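Local coordinates for 2-C-methyl-D-erythritol 2,4-cyclodiphosphate synthase (Thermus thermophilus, PDB 1IV4), which converts 4-diphosphocytidyl-2-C-methyl-D-erythritol 2-phosphate into 2-C-methyl-D-erythritol 2,4-cyclodiphosphate and CMP, a step in isoprenoid biosynthesis, at residues Arg16-Cys21 with Leu98-Pro103. The protein carries 3 engineered substitutions. Numbering follows the deposited sequence.
Sequences RPLYLC and LTLDRP. With C5P (cytidine-5'-monophosphate), chain J.
Leu-18 and Leu-20 reach across to Leu-98, Leu-100 and Pro-103, and the meeting is apolar, leucine methyls and a proline ring with one cysteine sulfur; no hydrogen bond joins the two segments. Leu-100 works on two fronts. Its CB points toward 16-21, and chi1 of 75° puts CG between the backbone N and the carbonyl carbon; chi2, near 180°, then turns CD1 and CD2 to different neighbours. CG itself lies close to N4 of the bound cytidine monophosphate, and CD2 comes closer still, 3.4 Å from the same N4. CD1 turns instead to the leucines: it stands 4.1 Å from Leu-20 CD1 and, more loosely, near Leu-18 CD2. One side chain thus packs against the base's amino group and against the buried apolar cluster behind it. That amino group is gripped by main chain, giving one bond to Leu-100 O (3.0 Å, nearly straight at 166°) and a more bent one to Pro-103 O (3.0 Å, 145°). Two carbonyls accepting from N4 are consistent with a pocket that reads cytosine, and the cis peptide before Pro-103 belongs to the turn that presents them. Two further pairs also meet tip to tip: Leu-18 CD2 meets Pro-103 CD at 3.6 Å, while Leu-20 CD1 faces Leu-98 CD1 at 4.2 Å. Cys-21 SG brushes that same Leu-98 methyl. In the fold, 18-20 pairs with 23-25 as a small antiparallel sheet, whose Ile-25 touches both Leu-18 and Pro-103. Strand 91-99 runs between 141-150 and 127-132 in the main sheet, and helix 109-120 packs Leu-112 and Leu-116 against Cys-21.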
ATOM      1  N   ARG A  16      19.243  19.766  -2.025  1.00 16.77           N
ATOM      2  CA  ARG A  16      19.599  18.906  -0.888  1.00 13.77           C
ATOM      3  C   ARG A  16      19.997  17.561  -1.510  1.00 15.85           C
ATOM      4  O   ARG A  16      19.487  17.249  -2.602  1.00 16.44           O
ATOM      5  CB  ARG A  16      18.473  18.773   0.104  1.00 19.28           C
ATOM      6  CG  ARG A  16      17.959  20.068   0.733  1.00 22.36           C
ATOM      7  CD  ARG A  16      16.667  19.855   1.489  1.00 38.09           C
ATOM      8  NE  ARG A  16      16.168  20.998   2.228  1.00 47.41           N
ATOM      9  CZ  ARG A  16      16.697  21.601   3.279  1.00 53.39           C
ATOM     10  NH1 ARG A  16      17.844  21.191   3.809  1.00 43.28           N
ATOM     11  NH2 ARG A  16      16.092  22.651   3.837  1.00 55.02           N
ATOM     12  N   PRO A  17      20.882  16.791  -0.902  1.00 16.34           N
ATOM     13  CA  PRO A  17      21.217  15.481  -1.463  1.00 14.98           C
ATOM     14  C   PRO A  17      20.052  14.496  -1.366  1.00 16.03           C
ATOM     15  O   PRO A  17      19.263  14.482  -0.434  1.00 16.95           O
ATOM     16  CB  PRO A  17      22.417  15.038  -0.613  1.00 14.81           C
ATOM     17  CG  PRO A  17      22.217  15.754   0.688  1.00 20.81           C
ATOM     18  CD  PRO A  17      21.640  17.097   0.327  1.00 22.23           C
ATOM     19  N   LEU A  18      19.909  13.624  -2.363  1.00 14.00           N
ATOM     20  CA  LEU A  18      18.851  12.631  -2.382  1.00 12.06           C
ATOM     21  C   LEU A  18      19.426  11.263  -2.032  1.00 13.44           C
ATOM     22  O   LEU A  18      20.324  10.788  -2.731  1.00 15.08           O
ATOM     23  CB  LEU A  18      18.223  12.567  -3.779  1.00 13.19           C
ATOM     24  CG  LEU A  18      17.108  11.507  -3.916  1.00 14.13           C
ATOM     25  CD1 LEU A  18      15.997  11.750  -2.899  1.00 14.38           C
ATOM     26  CD2 LEU A  18      16.543  11.484  -5.324  1.00 16.64           C
ATOM     27  N   TYR A  19      18.935  10.645  -0.966  1.00 10.86           N
ATOM     28  CA  TYR A  19      19.346   9.298  -0.597  1.00 16.25           C
ATOM     29  C   TYR A  19      18.193   8.332  -0.828  1.00 11.72           C
ATOM     30  O   TYR A  19      17.074   8.541  -0.381  1.00 12.79           O
ATOM     31  CB  TYR A  19      19.814   9.242   0.867  1.00 15.28           C
ATOM     32  CG  TYR A  19      21.107  10.034   0.991  1.00 14.10           C
ATOM     33  CD1 TYR A  19      22.281   9.489   0.480  1.00 20.86           C
ATOM     34  CD2 TYR A  19      21.111  11.279   1.593  1.00 15.98           C
ATOM     35  CE1 TYR A  19      23.482  10.176   0.571  1.00 19.67           C
ATOM     36  CE2 TYR A  19      22.321  11.979   1.686  1.00 15.60           C
ATOM     37  CZ  TYR A  19      23.472  11.414   1.175  1.00 17.27           C
ATOM     38  OH  TYR A  19      24.671  12.089   1.252  1.00 22.72           O
ATOM     39  N   LEU A  20      18.487   7.237  -1.560  1.00 11.11           N
ATOM     40  CA  LEU A  20      17.449   6.213  -1.754  1.00 11.64           C
ATOM     41  C   LEU A  20      18.082   4.822  -1.744  1.00 11.52           C
ATOM     42  O   LEU A  20      19.098   4.589  -2.404  1.00 11.45           O
ATOM     43  CB  LEU A  20      16.660   6.411  -3.048  1.00 10.86           C
ATOM     44  CG  LEU A  20      15.616   7.514  -3.015  1.00 12.60           C
ATOM     45  CD1 LEU A  20      14.964   7.701  -4.387  1.00 15.50           C
ATOM     46  CD2 LEU A  20      14.552   7.210  -1.965  1.00 14.84           C
ATOM     47  N   CYS A  21      17.499   3.896  -0.975  1.00 12.20           N
ATOM     48  CA  CYS A  21      18.024   2.535  -0.888  1.00 11.89           C
ATOM     49  C   CYS A  21      19.497   2.519  -0.463  1.00  8.60           C
ATOM     50  O   CYS A  21      20.242   1.607  -0.844  1.00 13.49           O
ATOM     51  CB  CYS A  21      17.896   1.785  -2.224  1.00 11.55           C
ATOM     52  SG  CYS A  21      16.235   1.666  -2.912  1.00 12.94           S
ATOM     53  N   LEU A  98       8.666   3.138  -5.178  1.00  8.52           N
ATOM     54  CA  LEU A  98       9.074   4.510  -4.937  1.00  8.88           C
ATOM     55  C   LEU A  98       8.349   5.437  -5.895  1.00 15.49           C
ATOM     56  O   LEU A  98       8.346   5.185  -7.109  1.00 13.03           O
ATOM     57  CB  LEU A  98      10.587   4.721  -5.114  1.00  9.43           C
ATOM     58  CG  LEU A  98      11.488   3.755  -4.361  1.00 10.85           C
ATOM     59  CD1 LEU A  98      12.956   4.026  -4.644  1.00  9.93           C
ATOM     60  CD2 LEU A  98      11.233   3.868  -2.875  1.00 16.02           C
ATOM     61  N   THR A  99       7.769   6.452  -5.259  1.00  9.08           N
ATOM     62  CA  THR A  99       6.999   7.444  -6.011  1.00 13.04           C
ATOM     63  C   THR A  99       7.705   8.799  -5.939  1.00 13.51           C
ATOM     64  O   THR A  99       7.906   9.333  -4.855  1.00 10.68           O
ATOM     65  CB  THR A  99       5.563   7.613  -5.496  1.00 12.48           C
ATOM     66  OG1 THR A  99       4.913   6.341  -5.559  1.00 12.74           O
ATOM     67  CG2 THR A  99       4.798   8.598  -6.375  1.00 11.33           C
ATOM     68  N   LEU A 100       8.087   9.285  -7.109  1.00 12.48           N
ATOM     69  CA  LEU A 100       8.730  10.586  -7.193  1.00 15.16           C
ATOM     70  C   LEU A 100       8.823  10.998  -8.665  1.00 18.34           C
ATOM     71  O   LEU A 100       8.993  10.167  -9.562  1.00 12.97           O
ATOM     72  CB  LEU A 100      10.094  10.578  -6.518  1.00 24.95           C
ATOM     73  CG  LEU A 100      11.207   9.886  -7.294  1.00 16.85           C
ATOM     74  CD1 LEU A 100      12.564  10.170  -6.661  1.00 16.67           C
ATOM     75  CD2 LEU A 100      10.922   8.397  -7.366  1.00 21.19           C
ATOM     76  N   ASP A 101       8.683  12.299  -8.885  1.00 15.13           N
ATOM     77  CA  ASP A 101       8.562  12.807 -10.243  1.00 17.03           C
ATOM     78  C   ASP A 101       9.922  12.873 -10.926  1.00 15.30           C
ATOM     79  O   ASP A 101       9.994  12.498 -12.093  1.00 20.27           O
ATOM     80  CB  ASP A 101       7.943  14.205 -10.269  1.00 15.18           C
ATOM     81  CG  ASP A 101       6.504  14.224  -9.810  1.00 25.29           C
ATOM     82  OD1 ASP A 101       5.973  13.190  -9.374  1.00 26.30           O
ATOM     83  OD2 ASP A 101       5.887  15.306  -9.888  1.00 42.64           O
ATOM     84  N   ARG A 102      10.899  13.365 -10.188  1.00 14.57           N
ATOM     85  CA  ARG A 102      12.291  13.476 -10.617  1.00 12.95           C
ATOM     86  C   ARG A 102      13.214  13.257  -9.437  1.00 13.94           C
ATOM     87  O   ARG A 102      12.819  13.467  -8.269  1.00 16.91           O
ATOM     88  CB  ARG A 102      12.523  14.858 -11.245  1.00 20.06           C
ATOM     89  CG  ARG A 102      12.099  15.971 -10.310  1.00 17.60           C
ATOM     90  CD  ARG A 102      12.109  17.370 -10.928  1.00 29.84           C
ATOM     91  NE  ARG A 102      12.287  18.363  -9.868  1.00 42.27           N
ATOM     92  CZ  ARG A 102      12.973  19.491  -9.877  1.00 41.18           C
ATOM     93  NH1 ARG A 102      13.644  19.920 -10.942  1.00 22.39           N
ATOM     94  NH2 ARG A 102      12.985  20.222  -8.765  1.00 41.26           N
ATOM     95  N   PRO A 103      14.449  12.811  -9.632  1.00 18.23           N
ATOM     96  CA  PRO A 103      15.005  12.451 -10.934  1.00 16.56           C
ATOM     97  C   PRO A 103      14.506  11.100 -11.438  1.00 19.22           C
ATOM     98  O   PRO A 103      13.889  10.343 -10.687  1.00 16.56           O
ATOM     99  CB  PRO A 103      16.510  12.314 -10.628  1.00 16.65           C
ATOM    100  CG  PRO A 103      16.536  11.840  -9.210  1.00 23.16           C
ATOM    101  CD  PRO A 103      15.442  12.612  -8.539  1.00 17.18           C
TER
HETATM  102  O3P C5P J1602       4.528   7.361 -13.267  1.00 17.15           O
HETATM  103  P   C5P J1602       4.760   6.878 -14.747  1.00 19.41           P
HETATM  104  O1P C5P J1602       4.782   7.968 -15.694  1.00 24.03           O
HETATM  105  O2P C5P J1602       3.850   5.640 -15.170  1.00 17.07           O
HETATM  106  O5' C5P J1602       6.181   6.129 -14.794  1.00 20.09           O
HETATM  107  C5' C5P J1602       6.694   5.594 -15.982  1.00 20.53           C
HETATM  108  C4' C5P J1602       7.979   4.968 -15.687  1.00 14.21           C
HETATM  109  O4' C5P J1602       9.155   5.736 -15.365  1.00 15.35           O
HETATM  110  C3' C5P J1602       8.006   3.760 -14.719  1.00 14.75           C
HETATM  111  O3' C5P J1602       7.248   2.540 -14.907  1.00 14.93           O
HETATM  112  C2' C5P J1602       9.427   3.710 -14.204  1.00 12.59           C
HETATM  113  O2' C5P J1602      10.011   2.924 -15.211  1.00 14.06           O
HETATM  114  C1' C5P J1602      10.114   4.898 -14.753  1.00  8.71           C
HETATM  115  N1  C5P J1602      10.378   5.933 -13.630  1.00 11.57           N
HETATM  116  C2  C5P J1602      11.742   6.261 -13.289  1.00 11.21           C
HETATM  117  N3  C5P J1602      12.074   7.159 -12.326  1.00 10.40           N
HETATM  118  C4  C5P J1602      11.063   7.853 -11.599  1.00 11.05           C
HETATM  119  C5  C5P J1602       9.676   7.586 -11.868  1.00  9.35           C
HETATM  120  C6  C5P J1602       9.399   6.667 -12.869  1.00  9.82           C
HETATM  121  O2  C5P J1602      12.658   5.683 -13.897  1.00 16.71           O
HETATM  122  N4  C5P J1602      11.390   8.761 -10.664  1.00 11.77           N